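Local coordinates for protein sortase B (Streptococcus pyogenes, PDB 3PSQ) that acts as a class B sortase in pilus assembly, probably cleaving and joining pilus proteins through a cysteine thioester intermediate, at residues Asn57-Tyr60 with Ile61-Val65; Asn164-Lys167 with Gln168-Gln172. All coordinates share one frame; numbering follows the deposited sequence.

Interaction 1. Residues Asn57-Tyr60 with Ile61-Val65. With ZN (zinc ion), chain P.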
ATOM      1  N   ASN A  57     -13.292  -3.951   3.642  1.00 41.81           N
ATOM      2  CA  ASN A  57     -12.427  -3.840   2.480  1.00 41.94           C
ATOM      3  C   ASN A  57     -13.141  -3.905   1.134  1.00 42.89           C
ATOM      4  O   ASN A  57     -12.501  -4.029   0.093  1.00 42.94           O
ATOM      5  CB  ASN A  57     -11.324  -4.884   2.524  1.00 41.35           C
ATOM      6  CG  ASN A  57     -10.311  -4.620   3.638  1.00 42.88           C
ATOM      7  OD1 ASN A  57     -10.163  -3.489   4.124  1.00 43.01           O
ATOM      8  ND2 ASN A  57      -9.592  -5.670   4.032  1.00 42.63           N
ATOM      9  N   LEU A  58     -14.466  -3.824   1.148  1.00 43.40           N
ATOM     10  CA  LEU A  58     -15.229  -3.830  -0.111  1.00 43.56           C
ATOM     11  C   LEU A  58     -15.836  -2.444  -0.384  1.00 43.22           C
ATOM     12  O   LEU A  58     -16.078  -2.103  -1.524  1.00 42.82           O
ATOM     13  CB  LEU A  58     -16.329  -4.919  -0.081  1.00 43.77           C
ATOM     14  CG  LEU A  58     -15.894  -6.402   0.123  1.00 43.31           C
ATOM     15  CD1 LEU A  58     -17.046  -7.353   0.314  1.00 43.79           C
ATOM     16  CD2 LEU A  58     -15.099  -6.913  -0.999  1.00 43.49           C
ATOM     17  N   GLU A  59     -16.017  -1.650   0.672  1.00 42.72           N
ATOM     18  CA  GLU A  59     -16.651  -0.342   0.633  1.00 43.40           C
ATOM     19  C   GLU A  59     -16.224   0.631  -0.501  1.00 43.58           C
ATOM     20  O   GLU A  59     -17.068   1.374  -1.054  1.00 44.31           O
ATOM     21  CB  GLU A  59     -16.535   0.351   2.006  1.00 42.90           C
ATOM     22  CG  GLU A  59     -17.021   1.848   2.034  1.00 42.63           C
ATOM     23  CD  GLU A  59     -16.824   2.474   3.399  1.00 43.78           C
ATOM     24  OE1 GLU A  59     -16.156   1.838   4.237  1.00 44.91           O
ATOM     25  OE2 GLU A  59     -17.302   3.600   3.646  1.00 41.68           O
ATOM     26  N   TYR A  60     -14.944   0.622  -0.824  1.00 42.35           N
ATOM     27  CA  TYR A  60     -14.397   1.542  -1.806  1.00 41.96           C
ATOM     28  C   TYR A  60     -14.191   0.954  -3.208  1.00 42.02           C
ATOM     29  O   TYR A  60     -13.509   1.551  -4.018  1.00 42.03           O
ATOM     30  CB  TYR A  60     -13.110   2.267  -1.272  1.00 40.53           C
ATOM     31  CG  TYR A  60     -13.518   3.358  -0.308  1.00 39.39           C
ATOM     32  CD1 TYR A  60     -13.894   4.594  -0.768  1.00 40.01           C
ATOM     33  CD2 TYR A  60     -13.652   3.104   1.061  1.00 40.65           C
ATOM     34  CE1 TYR A  60     -14.365   5.560   0.097  1.00 41.19           C
ATOM     35  CE2 TYR A  60     -14.102   4.081   1.939  1.00 39.34           C
ATOM     36  CZ  TYR A  60     -14.457   5.305   1.447  1.00 41.32           C
ATOM     37  OH  TYR A  60     -14.920   6.309   2.277  1.00 40.23           O
ATOM     38  N   ILE A  61     -14.774  -0.202  -3.499  1.00 42.36           N
ATOM     39  CA  ILE A  61     -14.851  -0.670  -4.899  1.00 42.07           C
ATOM     40  C   ILE A  61     -15.532   0.350  -5.835  1.00 42.70           C
ATOM     41  O   ILE A  61     -15.024   0.621  -6.896  1.00 43.97           O
ATOM     42  CB  ILE A  61     -15.603  -2.028  -5.026  1.00 42.35           C
ATOM     43  CG1 ILE A  61     -14.838  -3.159  -4.328  1.00 40.31           C
ATOM     44  CG2 ILE A  61     -15.909  -2.360  -6.495  1.00 39.52           C
ATOM     45  CD1 ILE A  61     -15.693  -4.379  -4.053  1.00 39.06           C
ATOM     46  N   ASN A  62     -16.638   0.955  -5.417  1.00 42.83           N
ATOM     47  CA  ASN A  62     -17.417   1.865  -6.266  1.00 42.58           C
ATOM     48  C   ASN A  62     -17.744   3.160  -5.490  1.00 41.83           C
ATOM     49  O   ASN A  62     -18.843   3.751  -5.593  1.00 40.60           O
ATOM     50  CB  ASN A  62     -18.742   1.185  -6.701  1.00 43.64           C
ATOM     51  CG  ASN A  62     -18.570   0.238  -7.889  1.00 45.39           C
ATOM     52  OD1 ASN A  62     -18.843  -0.965  -7.785  1.00 51.44           O
ATOM     53  ND2 ASN A  62     -18.122   0.774  -9.028  1.00 47.35           N
ATOM     54  N   LYS A  63     -16.775   3.603  -4.704  1.00 41.31           N
ATOM     55  CA  LYS A  63     -16.927   4.824  -3.933  1.00 41.01           C
ATOM     56  C   LYS A  63     -15.679   5.694  -4.052  1.00 40.94           C
ATOM     57  O   LYS A  63     -14.556   5.202  -3.964  1.00 41.28           O
ATOM     58  CB  LYS A  63     -17.186   4.449  -2.475  1.00 40.52           C
ATOM     59  CG  LYS A  63     -17.605   5.596  -1.583  1.00 41.27           C
ATOM     60  CD  LYS A  63     -18.017   4.908  -0.292  1.00 42.43           C
ATOM     61  CE  LYS A  63     -18.482   5.844   0.757  1.00 43.26           C
ATOM     62  NZ  LYS A  63     -18.681   5.037   2.013  1.00 46.75           N
ATOM     63  N   SER A  64     -15.868   6.993  -4.220  1.00 41.28           N
ATOM     64  CA  SER A  64     -14.741   7.938  -4.334  1.00 41.83           C
ATOM     65  C   SER A  64     -14.257   8.427  -2.969  1.00 43.22           C
ATOM     66  O   SER A  64     -14.951   8.292  -1.957  1.00 43.32           O
ATOM     67  CB  SER A  64     -15.209   9.163  -5.112  1.00 40.88           C
ATOM     68  OG  SER A  64     -16.189   9.825  -4.338  1.00 42.86           O
ATOM     69  N   VAL A  65     -13.091   9.063  -2.949  1.00 44.62           N
ATOM     70  CA  VAL A  65     -12.585   9.676  -1.725  1.00 45.57           C
ATOM     71  C   VAL A  65     -13.551  10.690  -1.141  1.00 46.52           C
ATOM     72  O   VAL A  65     -13.588  10.855   0.071  1.00 46.99           O
ATOM     73  CB  VAL A  65     -11.164  10.263  -1.876  1.00 45.65           C
ATOM     74  CG1 VAL A  65     -10.210   9.164  -2.180  1.00 46.83           C
ATOM     75  CG2 VAL A  65     -11.090  11.339  -2.989  1.00 46.07           C
TER
HETATM   76 ZN    ZN P 326     -16.882   4.462   5.347  1.00 40.17          ZN
HETATM   77  O   HOH W   1     -18.546   0.411  -3.535  1.00 49.34           O
HETATM   78  O   HOH W   2     -18.220   5.993   5.562  1.00 38.09           O
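Glu59 and Lys63 meet because both side chains leave the backbone with CG opposite their own nitrogen, at chi1 173° and -170°, and run out extended beyond it. Their ends converge at Glu59 OE2, where Lys63 NZ forms a salt bridge at 2.6 Å, approaching on the anti lone pair. Glu59 OE2 also binds the zinc ion at 1.9 Å, whereas Glu59 OE1 stays 2.9 Å from it, so the carboxylate holds the metal through one oxygen. Residues 57-65, in the surface loop between strands 48-53 and 76-77, share this zinc site with Asp35, Glu55 and a water.

The lysine chain passes over one face of the Tyr60 ring. Lys63 CD makes a CH-pi contact 4.2 Å from the ring centroid, and Lys63 CG comes within 3.6 Å of Tyr60 CE1. In the plane of the ring, Ser64 O meets the edge, 3.5 Å from Tyr60 CE1. Tyr60 OH hydrogen-bonds to the zinc ligand Asp35, placing the tyrosine in the second shell of the metal.

The backbone makes a type I turn from Leu58 to Ile61, closed by Ile61 N bonding to Leu58 O at 3.0 Å, and a water joins Glu59 O to Asn62 N. With zinc and ammonium sharing one carboxylate oxygen, Glu59 is probably stabilised as the anion, while Lys63 may offset part of the negative charge of the three acidic ligands.

Interaction 2. Residues Asn164-Lys167 with Gln168-Gln172; sequences NHIK and QKSVQ. With ZN (zinc ion), chain O.
Lys169 folds back against the last turn of helix 159-167, where its side chain crosses that of His165. Lys169 CB lies 3.8 Å from Ile166 O, and Lys169 CG passes His165 O at 4.0 Å. With CG set beside its own backbone nitrogen (chi1 -75°), the chain runs along the helix end, bringing Lys169 CD to 4.2 Å from His165 NE2 in an oblique approach to the imidazole. At the tip, Lys169 NZ forms a long, weak ion pair with Asp145.

The backbone here leaves helix 159-167 through a type I turn from Lys167 to Ser170, while Gln168 N still bonds to Asn164 O in the helical manner. Ile166 O takes two bonds, from Lys169 N and from Ser170 OG, each at 2.9 Å and reaching it from opposite faces of the carbonyl plane. The serine hydroxyl thus helps satisfy a helix-terminal carbonyl just where the chain passes into strand 170-173, which pairs with strand 130-142.

His165 uses both ring nitrogens: ND1 binds a zinc ion at 1.9 Å, and NE2 is hydrogen-bonded to Asp145. Metal on one side and carboxylate on the other fix the ring's rotation, and Asp145 would probably polarise the imidazole, strengthening ND1 as a ligand and partly balancing the nearby lysine charge.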
ATOM      1  N   ASN A 164      11.012 -14.403   4.739  1.00 55.12           N
ATOM      2  CA  ASN A 164      11.263 -15.517   3.822  0.50 55.87           C
ATOM      3  C   ASN A 164      10.084 -15.778   2.896  1.00 55.77           C
ATOM      4  O   ASN A 164      10.264 -16.198   1.738  1.00 55.73           O
ATOM      5  CB  ASN A 164      11.627 -16.818   4.572  0.50 56.34           C
ATOM      6  CG  ASN A 164      12.041 -17.962   3.616  0.50 58.10           C
ATOM      7  OD1 ASN A 164      11.963 -17.810   2.386  0.50 60.68           O
ATOM      8  ND2 ASN A 164      12.475 -19.094   4.177  0.50 59.15           N
ATOM      9  N   HIS A 165       8.878 -15.580   3.423  1.00 56.07           N
ATOM     10  CA  HIS A 165       7.674 -15.671   2.624  1.00 56.22           C
ATOM     11  C   HIS A 165       7.756 -14.673   1.477  1.00 56.07           C
ATOM     12  O   HIS A 165       7.471 -15.006   0.321  1.00 56.47           O
ATOM     13  CB  HIS A 165       6.440 -15.336   3.464  1.00 56.97           C
ATOM     14  CG  HIS A 165       5.159 -15.409   2.695  1.00 56.66           C
ATOM     15  ND1 HIS A 165       4.457 -16.579   2.540  1.00 58.02           N
ATOM     16  CD2 HIS A 165       4.465 -14.465   2.023  1.00 55.73           C
ATOM     17  CE1 HIS A 165       3.370 -16.348   1.825  1.00 57.23           C
ATOM     18  NE2 HIS A 165       3.352 -15.074   1.498  1.00 54.99           N
ATOM     19  N   ILE A 166       8.136 -13.450   1.815  1.00 56.04           N
ATOM     20  CA  ILE A 166       8.279 -12.364   0.853  1.00 56.25           C
ATOM     21  C   ILE A 166       9.400 -12.672  -0.140  1.00 57.68           C
ATOM     22  O   ILE A 166       9.167 -12.712  -1.343  1.00 57.44           O
ATOM     23  CB  ILE A 166       8.555 -11.019   1.567  1.00 55.51           C
ATOM     24  CG1 ILE A 166       7.288 -10.499   2.234  1.00 53.08           C
ATOM     25  CG2 ILE A 166       9.147 -10.001   0.597  1.00 54.72           C
ATOM     26  CD1 ILE A 166       7.564  -9.365   3.217  1.00 50.24           C
ATOM     27  N   LYS A 167      10.607 -12.908   0.382  1.00 58.99           N
ATOM     28  CA  LYS A 167      11.754 -13.279  -0.428  1.00 60.37           C
ATOM     29  C   LYS A 167      11.454 -14.256  -1.572  1.00 60.13           C
ATOM     30  O   LYS A 167      11.882 -14.036  -2.691  1.00 60.76           O
ATOM     31  CB  LYS A 167      12.865 -13.860   0.450  1.00 61.22           C
ATOM     32  CG  LYS A 167      14.213 -13.869  -0.263  1.00 65.70           C
ATOM     33  CD  LYS A 167      15.305 -14.648   0.480  1.00 73.33           C
ATOM     34  CE  LYS A 167      16.543 -14.893  -0.450  1.00 77.04           C
ATOM     35  NZ  LYS A 167      17.746 -15.502   0.258  1.00 78.73           N
ATOM     36  N   GLN A 168      10.732 -15.337  -1.310  1.00 60.25           N
ATOM     37  CA  GLN A 168      10.532 -16.385  -2.310  0.50 60.02           C
ATOM     38  C   GLN A 168       9.499 -16.003  -3.375  1.00 60.25           C
ATOM     39  O   GLN A 168       9.331 -16.699  -4.387  1.00 60.81           O
ATOM     40  CB  GLN A 168      10.167 -17.701  -1.615  0.50 59.86           C
ATOM     41  CG  GLN A 168       8.698 -17.900  -1.299  0.50 59.94           C
ATOM     42  CD  GLN A 168       8.144 -19.101  -2.012  0.50 59.47           C
ATOM     43  OE1 GLN A 168       6.932 -19.228  -2.229  0.50 56.79           O
ATOM     44  NE2 GLN A 168       9.041 -20.009  -2.383  0.50 59.95           N
ATOM     45  N   LYS A 169       8.794 -14.899  -3.147  1.00 59.89           N
ATOM     46  CA  LYS A 169       7.808 -14.425  -4.107  1.00 59.20           C
ATOM     47  C   LYS A 169       8.218 -13.112  -4.749  1.00 59.03           C
ATOM     48  O   LYS A 169       7.446 -12.519  -5.492  1.00 58.71           O
ATOM     49  CB  LYS A 169       6.434 -14.322  -3.438  1.00 59.30           C
ATOM     50  CG  LYS A 169       5.859 -15.690  -3.252  1.00 59.19           C
ATOM     51  CD  LYS A 169       4.627 -15.730  -2.430  1.00 63.26           C
ATOM     52  CE  LYS A 169       4.196 -17.176  -2.301  1.00 64.80           C
ATOM     53  NZ  LYS A 169       2.714 -17.279  -2.233  1.00 70.57           N
ATOM     54  N   SER A 170       9.439 -12.666  -4.456  1.00 58.64           N
ATOM     55  CA  SER A 170       9.913 -11.382  -4.933  1.00 58.79           C
ATOM     56  C   SER A 170      10.548 -11.466  -6.307  1.00 59.08           C
ATOM     57  O   SER A 170      11.277 -12.411  -6.611  1.00 59.11           O
ATOM     58  CB  SER A 170      10.893 -10.765  -3.942  1.00 59.04           C
ATOM     59  OG  SER A 170      10.231 -10.371  -2.739  1.00 59.91           O
ATOM     60  N   VAL A 171      10.241 -10.475  -7.136  1.00 59.11           N
ATOM     61  CA  VAL A 171      10.868 -10.300  -8.442  1.00 59.79           C
ATOM     62  C   VAL A 171      12.079  -9.363  -8.284  1.00 60.19           C
ATOM     63  O   VAL A 171      13.055  -9.496  -9.006  1.00 59.31           O
ATOM     64  CB  VAL A 171       9.861  -9.701  -9.472  1.00 59.42           C
ATOM     65  CG1 VAL A 171      10.551  -9.373 -10.793  1.00 60.47           C
ATOM     66  CG2 VAL A 171       8.704 -10.654  -9.704  1.00 59.47           C
ATOM     67  N   GLN A 172      11.972  -8.389  -7.375  1.00 60.89           N
ATOM     68  CA  GLN A 172      13.121  -7.615  -6.923  1.00 62.16           C
ATOM     69  C   GLN A 172      13.180  -7.577  -5.379  1.00 63.63           C
ATOM     70  O   GLN A 172      12.146  -7.564  -4.710  1.00 63.95           O
ATOM     71  CB  GLN A 172      13.087  -6.197  -7.494  1.00 61.40           C
ATOM     72  CG  GLN A 172      12.923  -6.102  -8.987  1.00 60.52           C
ATOM     73  CD  GLN A 172      14.110  -6.639  -9.757  1.00 61.01           C
ATOM     74  OE1 GLN A 172      15.179  -6.880  -9.188  1.00 62.34           O
ATOM     75  NE2 GLN A 172      13.933  -6.838 -11.060  1.00 58.98           N
TER
HETATM   76 ZN    ZN O 324       4.832 -18.391   3.129  1.00 71.15          ZN

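Interactions 1 and 2 lie on opposite sides of the chain's centre, with their own centres 29 Å and nearest atoms about 16 Å apart. In both, a lysine four positions on lies against a zinc-binding residue: by a salt bridge to Glu59 in interaction 1, only by packing of its chain near His165 in interaction 2. Glu59 gives its metal a carboxylate oxygen, His165 an imidazole nitrogen. Interaction 1 touches the probable active site, whose predicted residues are Cys190, His95 and Arg198: Asn57 O hydrogen-bonds to His95 and Ile61 packs on it. Interaction 2 lies further off, the side chain of Lys169 about 9 Å from that of Arg198. Another zinc is bound by Cys190, His96 and Asp192.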